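Cycloalternan-forming enzyme (Listeria monocytogenes serovar 1/2a, PDB 5F7U) is a multidomain protein of glycosyl hydrolase family 31, with a closed eight-stranded barrel flanked by beta domains, in which glycans and magnesium ions are bound. Local coordinates at residues 150-155 and 160-165; 214-219 and 335-340; 294-299 and 726-731. The protein carries 1 engineered substitution. One frame throughout, in Å; residues are numbered along the deposited sequence.

Contacts 1 and 2 are buried inside the galactose mutarotase-like beta domain, whereas contact 3 is partly exposed and ties that domain to a loop of the C-terminal family region. Strand 333-338 links all three: it pairs with strand 158-164 of contact 1, supplies one side of contact 2, and pairs with strand 297-301 of contact 3, where the I338 carbonyl probably accepts a hydrogen bond from G298 N. The chemistry changes with the place. Contact 1 is a backbone ladder with a watered polar face, contact 2 is loose side-chain packing between facing strands joined by one water, and contact 3 rests on a single salt bridge beside a proline.

Contact 1 of 3, residues 150-155 and 160-165; sequences YLSFED and RMELSP
With chi1 at -47°, L151 carries CG anti to its carbonyl carbon, while M161 bends at chi2 and chi3, and the two side chains run alongside each other off the same face of the sheet. The L151 CD2 methyl rests against M161 CG at 3.7 Å and is as close to the sulfur. On the opposite face of this antiparallel hairpin, S152 places OG between its backbone N and carbonyl carbon (chi1 59°), over the base of R160, whose CB it meets at 3.6 Å. The R160 chain runs extended from there, sending its guanidinium away from S152. Two waters join the polar ends: water 1 lies 2.7 Å from both S152 OG and E162 OE1, with R160 O also within reach, and water 2, in the guanidinium plane, accepts from R160 NH1 at 3.1 Å while also bonding S152 OG. E162 OE2 lies above one guanidinium face and bonds H172; R160 NE and E162 OE1 form a long salt bridge with no N-H aimed at the oxygen, and R160 NH2 pairs with D334. The Y150 ring meets E162 O and S164 CB at its edge, and its hydroxyl is bonded to the backbone O of E169. Along the backbone, the hydrogen-bonded pairs Y150-E162 and S152-R160 flank the non-hydrogen-bonded pair L151-M161. Y150 N reaches E162 O at 2.7 Å in a nearly straight bond. Within the larger antiparallel array, I134 bonds the outer side of strand 148-153, strand 333-338 pairs with strand 158-164, and L163 packs on strands 214-229 and 235-243.

Contact 2 of 3, residues 214-219 and 335-340; sequences LLTSEY and YYVISG
The Y335 ring has water 3 at its edge, in plane, and F321 packs against it edge-to-face, while the E218 carboxylate across the gap is turned 42° from the ring plane. The two groups belong to facing strands of the galactose mutarotase-like beta domain, whose chains run roughly antiparallel here with their CA atoms more than 8 Å apart, so the space is spanned by side chains and one water. E218 OE2 and Y335 OH stay 3.9 Å apart, and water 3 joins them: it donates to E218 OE2 at 2.8 Å and bonds Y335 OH at 2.7 Å. N240 ND2 bonds both oxygens as well, and Y203 OH is a further partner of E218 OE2, while E218 OE1 is held by M205 N. The buried carboxylate is thus gripped at both oxygens, which would favour its charged form. Y335 holds CG between its backbone N and carbonyl carbon (chi1 69°), an orientation from which the ring reaches across to the glutamate. Farther along, T216 and V337 touch lightly through methyls, and T216 OG1 is bonded to Y319 OH. L215 and T216 form a classic beta bulge opposite V207, and the CB atoms of both point toward segment 335-340. At this end of the contact, L215 CD1 lies 4.0 Å from both CB and OG of S339.

Contact 3 of 3, residues 294-299 and 726-731; sequences ANKYGM and DYPEDV
K296 NZ donates to E729 OE2 at 2.7 Å, a salt bridge in which the ammonium comes from above the carboxylate, 38° out of its plane. The two extended chains meet at a slant, and K296 CE lies 3.6 Å from E729 OE2. For K296, CG stands anti to the carbonyl carbon (chi1 -57°), and the straight chain beyond carries the charge across to the glutamate. The pair sits at a partly exposed place, with E729 exposed, so solvent probably weakens the attraction. Beside the ion pair, carbons meet carbonyl oxygens: A294 CB packs at 3.9 Å from P728 O, and P728 CB lies equally far from A294 O. An apolar touch is added by K296 CE, 4.4 Å from P728 CG. P728 O is itself satisfied by R734 NH2, whose side chain also touches A294. Q343 of helix 343-354 touches both K296 and P728. The 726-731 loop is shaped by a type I beta turn from Y727 to D730, closed by D730 N bonding Y727 O at 3.2 Å. D730 is held on both oxygens, OD1 by N732 N and OD2 by Y762 OH, while D726 OD2 makes a salt bridge to R721 and OD1 a hydrogen bond to N344. The K296-E729 salt bridge and the A294-P728 packing thus make a small interdomain junction, in which the turn of the beta hairpin formed by strands 287-293 and 297-301 is set against a type I turn of the C-terminal family region.

Contact 1 of 3, residues 150-155 and 160-165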
ATOM      1  N   TYR A 150     -32.073  -3.808   6.058  1.00 14.81           N
ATOM      2  CA  TYR A 150     -31.728  -5.136   6.552  1.00 15.29           C
ATOM      3  C   TYR A 150     -30.383  -5.118   7.230  1.00 15.13           C
ATOM      4  O   TYR A 150     -29.419  -4.593   6.677  1.00 14.91           O
ATOM      5  CB  TYR A 150     -31.640  -6.111   5.389  1.00 15.59           C
ATOM      6  CG  TYR A 150     -32.935  -6.282   4.680  1.00 16.51           C
ATOM      7  CD1 TYR A 150     -33.879  -7.204   5.136  1.00 17.29           C
ATOM      8  CD2 TYR A 150     -33.212  -5.548   3.531  1.00 16.84           C
ATOM      9  CE1 TYR A 150     -35.081  -7.368   4.463  1.00 18.11           C
ATOM     10  CE2 TYR A 150     -34.413  -5.711   2.854  1.00 17.86           C
ATOM     11  CZ  TYR A 150     -35.336  -6.607   3.331  1.00 18.06           C
ATOM     12  OH  TYR A 150     -36.513  -6.788   2.656  1.00 19.35           O
ATOM     13  N   LEU A 151     -30.322  -5.737   8.406  1.00 15.00           N
ATOM     14  CA  LEU A 151     -29.079  -5.843   9.164  1.00 14.79           C
ATOM     15  C   LEU A 151     -28.704  -7.308   9.241  1.00 14.84           C
ATOM     16  O   LEU A 151     -29.549  -8.149   9.528  1.00 14.79           O
ATOM     17  CB  LEU A 151     -29.249  -5.300  10.588  1.00 15.45           C
ATOM     18  CG  LEU A 151     -29.928  -3.948  10.810  1.00 16.07           C
ATOM     19  CD1 LEU A 151     -29.999  -3.622  12.293  1.00 16.96           C
ATOM     20  CD2 LEU A 151     -29.199  -2.837  10.072  1.00 15.69           C
ATOM     21  N   SER A 152     -27.428  -7.593   8.992  1.00 14.92           N
ATOM     22  CA  SER A 152     -26.896  -8.931   9.162  1.00 15.12           C
ATOM     23  C   SER A 152     -25.457  -8.833   9.640  1.00 15.18           C
ATOM     24  O   SER A 152     -24.827  -7.770   9.550  1.00 15.24           O
ATOM     25  CB  SER A 152     -26.988  -9.743   7.857  1.00 15.21           C
ATOM     26  OG  SER A 152     -26.275  -9.112   6.799  1.00 15.36           O
ATOM     27  N   PHE A 153     -24.938  -9.951  10.138  1.00 15.70           N
ATOM     28  CA  PHE A 153     -23.566  -9.992  10.631  1.00 15.68           C
ATOM     29  C   PHE A 153     -22.699 -10.843   9.739  1.00 16.00           C
ATOM     30  O   PHE A 153     -22.832 -12.048   9.710  1.00 16.47           O
ATOM     31  CB  PHE A 153     -23.554 -10.481  12.092  1.00 16.11           C
ATOM     32  CG  PHE A 153     -24.146  -9.485  13.046  1.00 16.13           C
ATOM     33  CD1 PHE A 153     -23.390  -8.396  13.493  1.00 16.20           C
ATOM     34  CD2 PHE A 153     -25.492  -9.584  13.443  1.00 16.37           C
ATOM     35  CE1 PHE A 153     -23.947  -7.441  14.354  1.00 16.32           C
ATOM     36  CE2 PHE A 153     -26.048  -8.632  14.297  1.00 16.71           C
ATOM     37  CZ  PHE A 153     -25.276  -7.559  14.753  1.00 16.65           C
ATOM     38  N   GLU A 154     -21.808 -10.201   8.993  1.00 15.53           N
ATOM     39  CA  GLU A 154     -20.788 -10.934   8.238  1.00 16.41           C
ATOM     40  C   GLU A 154     -19.909 -11.735   9.215  1.00 16.65           C
ATOM     41  O   GLU A 154     -19.508 -12.857   8.927  1.00 16.95           O
ATOM     42  CB  GLU A 154     -19.975  -9.957   7.372  1.00 16.36           C
ATOM     43  CG  GLU A 154     -18.983 -10.611   6.408  1.00 17.90           C
ATOM     44  CD  GLU A 154     -17.667 -11.003   7.053  1.00 18.84           C
ATOM     45  OE1 GLU A 154     -17.296 -10.412   8.091  1.00 19.21           O
ATOM     46  OE2 GLU A 154     -16.988 -11.917   6.544  1.00 19.73           O
ATOM     47  N   ASP A 155     -19.641 -11.139  10.375  1.00 16.57           N
ATOM     48  CA  ASP A 155     -19.135 -11.859  11.540  1.00 16.89           C
ATOM     49  C   ASP A 155     -19.640 -11.122  12.768  1.00 16.65           C
ATOM     50  O   ASP A 155     -20.279 -10.077  12.646  1.00 16.48           O
ATOM     51  CB  ASP A 155     -17.584 -11.968  11.512  1.00 17.82           C
ATOM     52  CG  ASP A 155     -17.032 -13.109  12.387  1.00 18.98           C
ATOM     53  OD1 ASP A 155     -17.786 -13.796  13.145  1.00 19.43           O
ATOM     54  OD2 ASP A 155     -15.796 -13.339  12.336  1.00 20.07           O
ATOM     55  N   ARG A 160     -23.402  -5.646   8.451  1.00 14.66           N
ATOM     56  CA  ARG A 160     -23.761  -5.323   7.070  1.00 14.23           C
ATOM     57  C   ARG A 160     -25.138  -4.672   7.047  1.00 14.83           C
ATOM     58  O   ARG A 160     -26.089  -5.200   7.619  1.00 14.98           O
ATOM     59  CB  ARG A 160     -23.794  -6.600   6.218  1.00 14.30           C
ATOM     60  CG  ARG A 160     -23.942  -6.343   4.729  1.00 13.77           C
ATOM     61  CD  ARG A 160     -24.115  -7.674   4.037  1.00 14.48           C
ATOM     62  NE  ARG A 160     -24.072  -7.552   2.592  1.00 14.76           N
ATOM     63  CZ  ARG A 160     -24.081  -8.601   1.773  1.00 15.42           C
ATOM     64  NH1 ARG A 160     -24.140  -9.847   2.270  1.00 15.66           N
ATOM     65  NH2 ARG A 160     -24.002  -8.406   0.460  1.00 15.90           N
ATOM     66  N   MET A 161     -25.244  -3.539   6.360  1.00 15.03           N
ATOM     67  CA  MET A 161     -26.520  -2.850   6.150  1.00 16.08           C
ATOM     68  C   MET A 161     -26.931  -2.915   4.698  1.00 15.06           C
ATOM     69  O   MET A 161     -26.133  -2.592   3.838  1.00 14.28           O
ATOM     70  CB  MET A 161     -26.362  -1.368   6.482  1.00 18.10           C
ATOM     71  CG  MET A 161     -26.893  -0.985   7.826  1.00 21.90           C
ATOM     72  SD  MET A 161     -25.812  -1.616   9.089  1.00 25.83           S
ATOM     73  CE  MET A 161     -24.487  -0.400   8.916  1.00 25.61           C
ATOM     74  N   GLU A 162     -28.190  -3.291   4.444  1.00 14.13           N
ATOM     75  CA  GLU A 162     -28.679  -3.369   3.077  1.00 14.46           C
ATOM     76  C   GLU A 162     -30.008  -2.645   3.031  1.00 14.15           C
ATOM     77  O   GLU A 162     -30.966  -3.021   3.733  1.00 13.94           O
ATOM     78  CB  GLU A 162     -28.816  -4.817   2.609  1.00 14.96           C
ATOM     79  CG  GLU A 162     -27.474  -5.519   2.418  1.00 16.02           C
ATOM     80  CD  GLU A 162     -27.658  -6.997   2.161  1.00 17.21           C
ATOM     81  OE1 GLU A 162     -27.849  -7.774   3.126  1.00 17.20           O
ATOM     82  OE2 GLU A 162     -27.642  -7.364   0.980  1.00 18.40           O
ATOM     83  N   LEU A 163     -30.044  -1.559   2.262  1.00 13.77           N
ATOM     84  CA  LEU A 163     -31.257  -0.737   2.207  1.00 13.81           C
ATOM     85  C   LEU A 163     -31.959  -0.967   0.872  1.00 14.17           C
ATOM     86  O   LEU A 163     -31.336  -0.818  -0.195  1.00 14.17           O
ATOM     87  CB  LEU A 163     -30.902   0.749   2.366  1.00 13.67           C
ATOM     88  CG  LEU A 163     -32.091   1.707   2.176  1.00 14.27           C
ATOM     89  CD1 LEU A 163     -33.052   1.678   3.379  1.00 14.30           C
ATOM     90  CD2 LEU A 163     -31.563   3.112   1.899  1.00 14.05           C
ATOM     91  N   SER A 164     -33.250  -1.303   0.956  1.00 14.20           N
ATOM     92  CA  SER A 164     -34.158  -1.390  -0.198  1.00 15.03           C
ATOM     93  C   SER A 164     -35.187  -0.250  -0.077  1.00 15.21           C
ATOM     94  O   SER A 164     -36.151  -0.383   0.690  1.00 15.67           O
ATOM     95  CB  SER A 164     -34.900  -2.749  -0.162  1.00 15.28           C
ATOM     96  OG  SER A 164     -35.848  -2.857  -1.220  1.00 16.16           O
ATOM     97  N   PRO A 165     -35.000   0.859  -0.823  1.00 15.28           N
ATOM     98  CA  PRO A 165     -35.957   1.982  -0.737  1.00 15.81           C
ATOM     99  C   PRO A 165     -37.418   1.586  -0.989  1.00 16.80           C
ATOM    100  O   PRO A 165     -38.299   2.070  -0.286  1.00 17.14           O
ATOM    101  CB  PRO A 165     -35.459   2.926  -1.826  1.00 15.88           C
ATOM    102  CG  PRO A 165     -33.961   2.761  -1.721  1.00 15.18           C
ATOM    103  CD  PRO A 165     -33.807   1.249  -1.610  1.00 15.08           C
TER
HETATM  104  O   HOH W   1     -27.829  -7.187   5.752  1.00 14.73           O
HETATM  105  O   HOH W   2     -24.909 -10.746   5.124  1.00 17.54           O

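Contact 2 of 3, residues 214-219 and 335-340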
ATOM      1  N   LEU A 214     -18.293   3.942  21.834  1.00 22.00           N
ATOM      2  CA  LEU A 214     -18.849   4.345  20.538  1.00 20.72           C
ATOM      3  C   LEU A 214     -17.786   4.222  19.450  1.00 19.88           C
ATOM      4  O   LEU A 214     -16.670   4.722  19.620  1.00 20.34           O
ATOM      5  CB  LEU A 214     -19.383   5.788  20.574  1.00 21.57           C
ATOM      6  CG  LEU A 214     -19.992   6.346  19.274  1.00 20.92           C
ATOM      7  CD1 LEU A 214     -21.330   5.718  18.944  1.00 20.76           C
ATOM      8  CD2 LEU A 214     -20.141   7.858  19.402  1.00 22.14           C
ATOM      9  N   LEU A 215     -18.158   3.576  18.340  1.00 18.69           N
ATOM     10  CA  LEU A 215     -17.283   3.472  17.168  1.00 18.05           C
ATOM     11  C   LEU A 215     -17.629   4.580  16.194  1.00 17.71           C
ATOM     12  O   LEU A 215     -16.790   5.435  15.915  1.00 18.11           O
ATOM     13  CB  LEU A 215     -17.387   2.084  16.511  1.00 17.13           C
ATOM     14  CG  LEU A 215     -16.877   0.914  17.357  1.00 17.38           C
ATOM     15  CD1 LEU A 215     -16.962  -0.382  16.554  1.00 17.01           C
ATOM     16  CD2 LEU A 215     -15.459   1.146  17.875  1.00 18.16           C
ATOM     17  N   THR A 216     -18.877   4.587  15.729  1.00 17.32           N
ATOM     18  CA  THR A 216     -19.386   5.661  14.870  1.00 17.32           C
ATOM     19  C   THR A 216     -20.900   5.707  14.943  1.00 17.07           C
ATOM     20  O   THR A 216     -21.535   4.796  15.486  1.00 16.94           O
ATOM     21  CB  THR A 216     -18.871   5.560  13.400  1.00 17.23           C
ATOM     22  OG1 THR A 216     -19.070   6.815  12.715  1.00 17.43           O
ATOM     23  CG2 THR A 216     -19.515   4.390  12.638  1.00 16.55           C
ATOM     24  N   SER A 217     -21.484   6.758  14.400  1.00 16.80           N
ATOM     25  CA  SER A 217     -22.930   6.895  14.483  1.00 16.80           C
ATOM     26  C   SER A 217     -23.386   7.755  13.359  1.00 16.57           C
ATOM     27  O   SER A 217     -22.613   8.553  12.832  1.00 16.51           O
ATOM     28  CB  SER A 217     -23.341   7.542  15.804  1.00 17.65           C
ATOM     29  OG  SER A 217     -22.731   8.806  15.971  1.00 18.79           O
ATOM     30  N   GLU A 218     -24.660   7.610  13.015  1.00 16.38           N
ATOM     31  CA  GLU A 218     -25.257   8.495  12.029  1.00 16.42           C
ATOM     32  C   GLU A 218     -25.429   9.906  12.560  1.00 17.35           C
ATOM     33  O   GLU A 218     -25.436  10.136  13.789  1.00 17.61           O
ATOM     34  CB  GLU A 218     -26.580   7.910  11.544  1.00 16.32           C
ATOM     35  CG  GLU A 218     -26.388   6.713  10.609  1.00 16.22           C
ATOM     36  CD  GLU A 218     -27.666   5.891  10.461  1.00 16.29           C
ATOM     37  OE1 GLU A 218     -28.637   6.161  11.186  1.00 16.97           O
ATOM     38  OE2 GLU A 218     -27.693   4.971   9.619  1.00 16.51           O
ATOM     39  N   TYR A 219     -25.547  10.855  11.635  1.00 17.80           N
ATOM     40  CA  TYR A 219     -25.656  12.258  11.999  1.00 19.55           C
ATOM     41  C   TYR A 219     -26.883  12.512  12.888  1.00 21.76           C
ATOM     42  O   TYR A 219     -27.909  11.839  12.732  1.00 21.21           O
ATOM     43  CB  TYR A 219     -25.610  13.167  10.769  1.00 19.20           C
ATOM     44  CG  TYR A 219     -25.097  14.547  11.098  1.00 19.83           C
ATOM     45  CD1 TYR A 219     -23.748  14.757  11.444  1.00 19.83           C
ATOM     46  CD2 TYR A 219     -25.953  15.650  11.088  1.00 20.70           C
ATOM     47  CE1 TYR A 219     -23.278  16.026  11.773  1.00 21.06           C
ATOM     48  CE2 TYR A 219     -25.486  16.933  11.400  1.00 21.85           C
ATOM     49  CZ  TYR A 219     -24.152  17.117  11.751  1.00 22.07           C
ATOM     50  OH  TYR A 219     -23.688  18.379  12.055  1.00 23.57           O
ATOM     51  N   TYR A 335     -23.578  -1.713   2.576  1.00 13.90           N
ATOM     52  CA  TYR A 335     -22.315  -1.262   3.197  1.00 13.81           C
ATOM     53  C   TYR A 335     -22.044  -1.945   4.526  1.00 13.75           C
ATOM     54  O   TYR A 335     -22.955  -2.491   5.153  1.00 14.49           O
ATOM     55  CB  TYR A 335     -22.233   0.276   3.311  1.00 13.81           C
ATOM     56  CG  TYR A 335     -23.189   0.926   4.295  1.00 14.57           C
ATOM     57  CD1 TYR A 335     -24.514   1.166   3.940  1.00 15.07           C
ATOM     58  CD2 TYR A 335     -22.748   1.336   5.567  1.00 14.70           C
ATOM     59  CE1 TYR A 335     -25.418   1.761   4.833  1.00 15.63           C
ATOM     60  CE2 TYR A 335     -23.636   1.936   6.475  1.00 15.33           C
ATOM     61  CZ  TYR A 335     -24.962   2.145   6.090  1.00 15.92           C
ATOM     62  OH  TYR A 335     -25.886   2.722   6.929  1.00 17.12           O
ATOM     63  N   TYR A 336     -20.781  -1.938   4.930  1.00 13.45           N
ATOM     64  CA  TYR A 336     -20.373  -2.650   6.129  1.00 13.65           C
ATOM     65  C   TYR A 336     -19.711  -1.687   7.092  1.00 13.44           C
ATOM     66  O   TYR A 336     -18.954  -0.796   6.671  1.00 13.36           O
ATOM     67  CB  TYR A 336     -19.361  -3.740   5.809  1.00 13.58           C
ATOM     68  CG  TYR A 336     -19.804  -4.843   4.877  1.00 14.03           C
ATOM     69  CD1 TYR A 336     -19.845  -4.650   3.475  1.00 14.06           C
ATOM     70  CD2 TYR A 336     -20.094  -6.119   5.373  1.00 14.53           C
ATOM     71  CE1 TYR A 336     -20.230  -5.697   2.618  1.00 14.37           C
ATOM     72  CE2 TYR A 336     -20.467  -7.161   4.528  1.00 14.76           C
ATOM     73  CZ  TYR A 336     -20.531  -6.945   3.162  1.00 14.96           C
ATOM     74  OH  TYR A 336     -20.884  -8.021   2.369  1.00 15.62           O
ATOM     75  N   VAL A 337     -19.998  -1.864   8.385  1.00 13.72           N
ATOM     76  CA  VAL A 337     -19.199  -1.244   9.436  1.00 13.74           C
ATOM     77  C   VAL A 337     -18.414  -2.376  10.110  1.00 13.87           C
ATOM     78  O   VAL A 337     -18.997  -3.293  10.672  1.00 14.08           O
ATOM     79  CB  VAL A 337     -20.063  -0.457  10.452  1.00 14.18           C
ATOM     80  CG1 VAL A 337     -19.189   0.101  11.581  1.00 14.38           C
ATOM     81  CG2 VAL A 337     -20.838   0.652   9.737  1.00 14.21           C
ATOM     82  N   ILE A 338     -17.094  -2.272  10.036  1.00 13.63           N
ATOM     83  CA  ILE A 338     -16.182  -3.367  10.335  1.00 13.86           C
ATOM     84  C   ILE A 338     -15.416  -3.033  11.605  1.00 14.30           C
ATOM     85  O   ILE A 338     -14.729  -2.010  11.664  1.00 13.96           O
ATOM     86  CB  ILE A 338     -15.194  -3.575   9.163  1.00 13.60           C
ATOM     87  CG1 ILE A 338     -15.977  -3.757   7.839  1.00 13.73           C
ATOM     88  CG2 ILE A 338     -14.291  -4.774   9.448  1.00 13.45           C
ATOM     89  CD1 ILE A 338     -15.091  -3.912   6.616  1.00 13.89           C
ATOM     90  N   SER A 339     -15.563  -3.890  12.616  1.00 15.35           N
ATOM     91  CA  SER A 339     -14.754  -3.811  13.827  1.00 16.94           C
ATOM     92  C   SER A 339     -13.777  -4.994  13.819  1.00 17.29           C
ATOM     93  O   SER A 339     -13.710  -5.747  12.843  1.00 17.26           O
ATOM     94  CB  SER A 339     -15.662  -3.838  15.057  1.00 18.21           C
ATOM     95  OG  SER A 339     -14.895  -3.741  16.253  1.00 21.11           O
ATOM     96  N   GLY A 340     -12.983  -5.127  14.877  1.00 17.47           N
ATOM     97  CA  GLY A 340     -12.055  -6.244  14.984  1.00 18.40           C
ATOM     98  C   GLY A 340     -11.219  -6.121  16.246  1.00 19.02           C
ATOM     99  O   GLY A 340     -11.477  -5.238  17.072  1.00 18.91           O
TER
HETATM  100  O   HOH W   3     -25.491   3.197   9.513  1.00 19.93           O

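Contact 3 of 3, residues 294-299 and 726-731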
ATOM      1  N   ALA A 294      -9.149   5.771  12.832  1.00 14.47           N
ATOM      2  CA  ALA A 294      -8.420   5.548  14.063  1.00 15.25           C
ATOM      3  C   ALA A 294      -9.343   5.445  15.296  1.00 16.01           C
ATOM      4  O   ALA A 294      -8.884   5.090  16.379  1.00 16.95           O
ATOM      5  CB  ALA A 294      -7.348   6.610  14.237  1.00 15.98           C
ATOM      6  N   ASN A 295     -10.640   5.715  15.122  1.00 15.98           N
ATOM      7  CA  ASN A 295     -11.653   5.395  16.140  1.00 16.53           C
ATOM      8  C   ASN A 295     -12.089   3.931  16.159  1.00 16.20           C
ATOM      9  O   ASN A 295     -13.085   3.577  16.791  1.00 16.35           O
ATOM     10  CB  ASN A 295     -12.846   6.359  16.062  1.00 17.40           C
ATOM     11  CG  ASN A 295     -12.485   7.730  16.596  1.00 18.82           C
ATOM     12  OD1 ASN A 295     -11.328   7.961  16.965  1.00 19.81           O
ATOM     13  ND2 ASN A 295     -13.435   8.647  16.614  1.00 19.26           N
ATOM     14  N   LYS A 296     -11.326   3.095  15.445  1.00 15.77           N
ATOM     15  CA  LYS A 296     -11.385   1.620  15.581  1.00 15.73           C
ATOM     16  C   LYS A 296     -12.558   0.972  14.830  1.00 15.12           C
ATOM     17  O   LYS A 296     -13.193   0.023  15.324  1.00 14.99           O
ATOM     18  CB  LYS A 296     -11.372   1.181  17.052  1.00 17.15           C
ATOM     19  CG  LYS A 296     -10.167   1.689  17.826  1.00 18.59           C
ATOM     20  CD  LYS A 296     -10.105   1.044  19.194  1.00 21.05           C
ATOM     21  CE  LYS A 296      -8.895   1.597  19.934  1.00 23.05           C
ATOM     22  NZ  LYS A 296      -8.772   1.013  21.293  1.00 25.30           N
ATOM     23  N   TYR A 297     -12.826   1.472  13.627  1.00 14.32           N
ATOM     24  CA  TYR A 297     -13.751   0.797  12.729  1.00 13.98           C
ATOM     25  C   TYR A 297     -13.313   1.077  11.295  1.00 13.60           C
ATOM     26  O   TYR A 297     -12.590   2.041  11.025  1.00 13.13           O
ATOM     27  CB  TYR A 297     -15.219   1.234  12.972  1.00 14.21           C
ATOM     28  CG  TYR A 297     -15.450   2.671  12.546  1.00 14.25           C
ATOM     29  CD1 TYR A 297     -15.163   3.720  13.424  1.00 14.50           C
ATOM     30  CD2 TYR A 297     -15.896   2.973  11.265  1.00 14.01           C
ATOM     31  CE1 TYR A 297     -15.317   5.042  13.034  1.00 14.61           C
ATOM     32  CE2 TYR A 297     -16.052   4.303  10.849  1.00 14.35           C
ATOM     33  CZ  TYR A 297     -15.773   5.321  11.757  1.00 14.44           C
ATOM     34  OH  TYR A 297     -15.902   6.618  11.363  1.00 14.89           O
ATOM     35  N   GLY A 298     -13.767   0.214  10.389  1.00 13.40           N
ATOM     36  CA  GLY A 298     -13.686   0.458   8.959  1.00 13.26           C
ATOM     37  C   GLY A 298     -15.082   0.579   8.381  1.00 13.22           C
ATOM     38  O   GLY A 298     -16.055   0.100   8.978  1.00 13.68           O
ATOM     39  N   MET A 299     -15.181   1.230   7.220  1.00 13.06           N
ATOM     40  CA  MET A 299     -16.469   1.294   6.507  1.00 13.19           C
ATOM     41  C   MET A 299     -16.191   0.943   5.066  1.00 12.91           C
ATOM     42  O   MET A 299     -15.311   1.525   4.464  1.00 12.50           O
ATOM     43  CB  MET A 299     -17.084   2.698   6.574  1.00 13.70           C
ATOM     44  CG  MET A 299     -18.447   2.810   5.869  1.00 14.51           C
ATOM     45  SD  MET A 299     -19.287   4.393   6.167  1.00 15.67           S
ATOM     46  CE  MET A 299     -19.719   4.230   7.900  1.00 15.67           C
ATOM     47  N   ASP A 726      -0.885   0.376  13.749  1.00 13.30           N
ATOM     48  CA  ASP A 726      -0.449  -0.413  14.910  1.00 13.70           C
ATOM     49  C   ASP A 726      -0.714   0.289  16.243  1.00 14.03           C
ATOM     50  O   ASP A 726      -0.770  -0.370  17.321  1.00 14.00           O
ATOM     51  CB  ASP A 726       1.046  -0.762  14.808  1.00 13.80           C
ATOM     52  CG  ASP A 726       1.359  -1.802  13.740  1.00 14.13           C
ATOM     53  OD1 ASP A 726       0.498  -2.135  12.900  1.00 14.47           O
ATOM     54  OD2 ASP A 726       2.508  -2.296  13.753  1.00 14.46           O
ATOM     55  N   TYR A 727      -0.860   1.613  16.190  1.00 13.96           N
ATOM     56  CA  TYR A 727      -0.983   2.445  17.413  1.00 14.63           C
ATOM     57  C   TYR A 727      -2.120   3.463  17.269  1.00 14.76           C
ATOM     58  O   TYR A 727      -1.874   4.673  17.261  1.00 14.63           O
ATOM     59  CB  TYR A 727       0.351   3.138  17.737  1.00 14.81           C
ATOM     60  CG  TYR A 727       1.505   2.185  17.835  1.00 15.05           C
ATOM     61  CD1 TYR A 727       1.778   1.496  19.025  1.00 15.57           C
ATOM     62  CD2 TYR A 727       2.304   1.930  16.723  1.00 15.10           C
ATOM     63  CE1 TYR A 727       2.836   0.591  19.095  1.00 16.11           C
ATOM     64  CE2 TYR A 727       3.370   1.044  16.794  1.00 15.44           C
ATOM     65  CZ  TYR A 727       3.617   0.372  17.977  1.00 15.72           C
ATOM     66  OH  TYR A 727       4.678  -0.522  18.014  1.00 16.71           O
ATOM     67  N   PRO A 728      -3.379   2.978  17.156  1.00 15.12           N
ATOM     68  CA  PRO A 728      -4.446   3.915  16.810  1.00 15.45           C
ATOM     69  C   PRO A 728      -4.801   4.926  17.890  1.00 16.22           C
ATOM     70  O   PRO A 728      -5.327   5.993  17.558  1.00 16.35           O
ATOM     71  CB  PRO A 728      -5.644   3.001  16.530  1.00 15.79           C
ATOM     72  CG  PRO A 728      -5.340   1.739  17.267  1.00 16.06           C
ATOM     73  CD  PRO A 728      -3.863   1.578  17.144  1.00 15.33           C
ATOM     74  N   GLU A 729      -4.498   4.606  19.146  1.00 17.19           N
ATOM     75  CA  GLU A 729      -4.807   5.527  20.255  1.00 18.53           C
ATOM     76  C   GLU A 729      -3.728   6.569  20.461  1.00 18.08           C
ATOM     77  O   GLU A 729      -3.937   7.539  21.198  1.00 18.23           O
ATOM     78  CB  GLU A 729      -4.987   4.761  21.558  1.00 20.62           C
ATOM     79  CG  GLU A 729      -6.125   3.760  21.512  1.00 23.54           C
ATOM     80  CD  GLU A 729      -6.412   3.172  22.864  1.00 26.53           C
ATOM     81  OE1 GLU A 729      -5.504   3.191  23.736  1.00 28.45           O
ATOM     82  OE2 GLU A 729      -7.548   2.717  23.059  1.00 28.56           O
ATOM     83  N   ASP A 730      -2.583   6.374  19.820  1.00 17.09           N
ATOM     84  CA  ASP A 730      -1.433   7.252  20.017  1.00 16.73           C
ATOM     85  C   ASP A 730      -1.601   8.537  19.223  1.00 16.20           C
ATOM     86  O   ASP A 730      -1.470   8.539  17.998  1.00 15.71           O
ATOM     87  CB  ASP A 730      -0.147   6.534  19.628  1.00 16.84           C
ATOM     88  CG  ASP A 730       1.108   7.302  20.049  1.00 17.10           C
ATOM     89  OD1 ASP A 730       1.107   8.560  20.022  1.00 17.84           O
ATOM     90  OD2 ASP A 730       2.104   6.639  20.389  1.00 16.90           O
ATOM     91  N   VAL A 731      -1.851   9.632  19.940  1.00 16.07           N
ATOM     92  CA  VAL A 731      -2.126  10.925  19.289  1.00 16.29           C
ATOM     93  C   VAL A 731      -0.994  11.414  18.379  1.00 16.03           C
ATOM     94  O   VAL A 731      -1.236  12.168  17.422  1.00 16.40           O
ATOM     95  CB  VAL A 731      -2.563  12.022  20.287  1.00 16.65           C
ATOM     96  CG1 VAL A 731      -3.868  11.612  20.951  1.00 17.41           C
ATOM     97  CG2 VAL A 731      -1.489  12.283  21.326  1.00 16.88           C
TER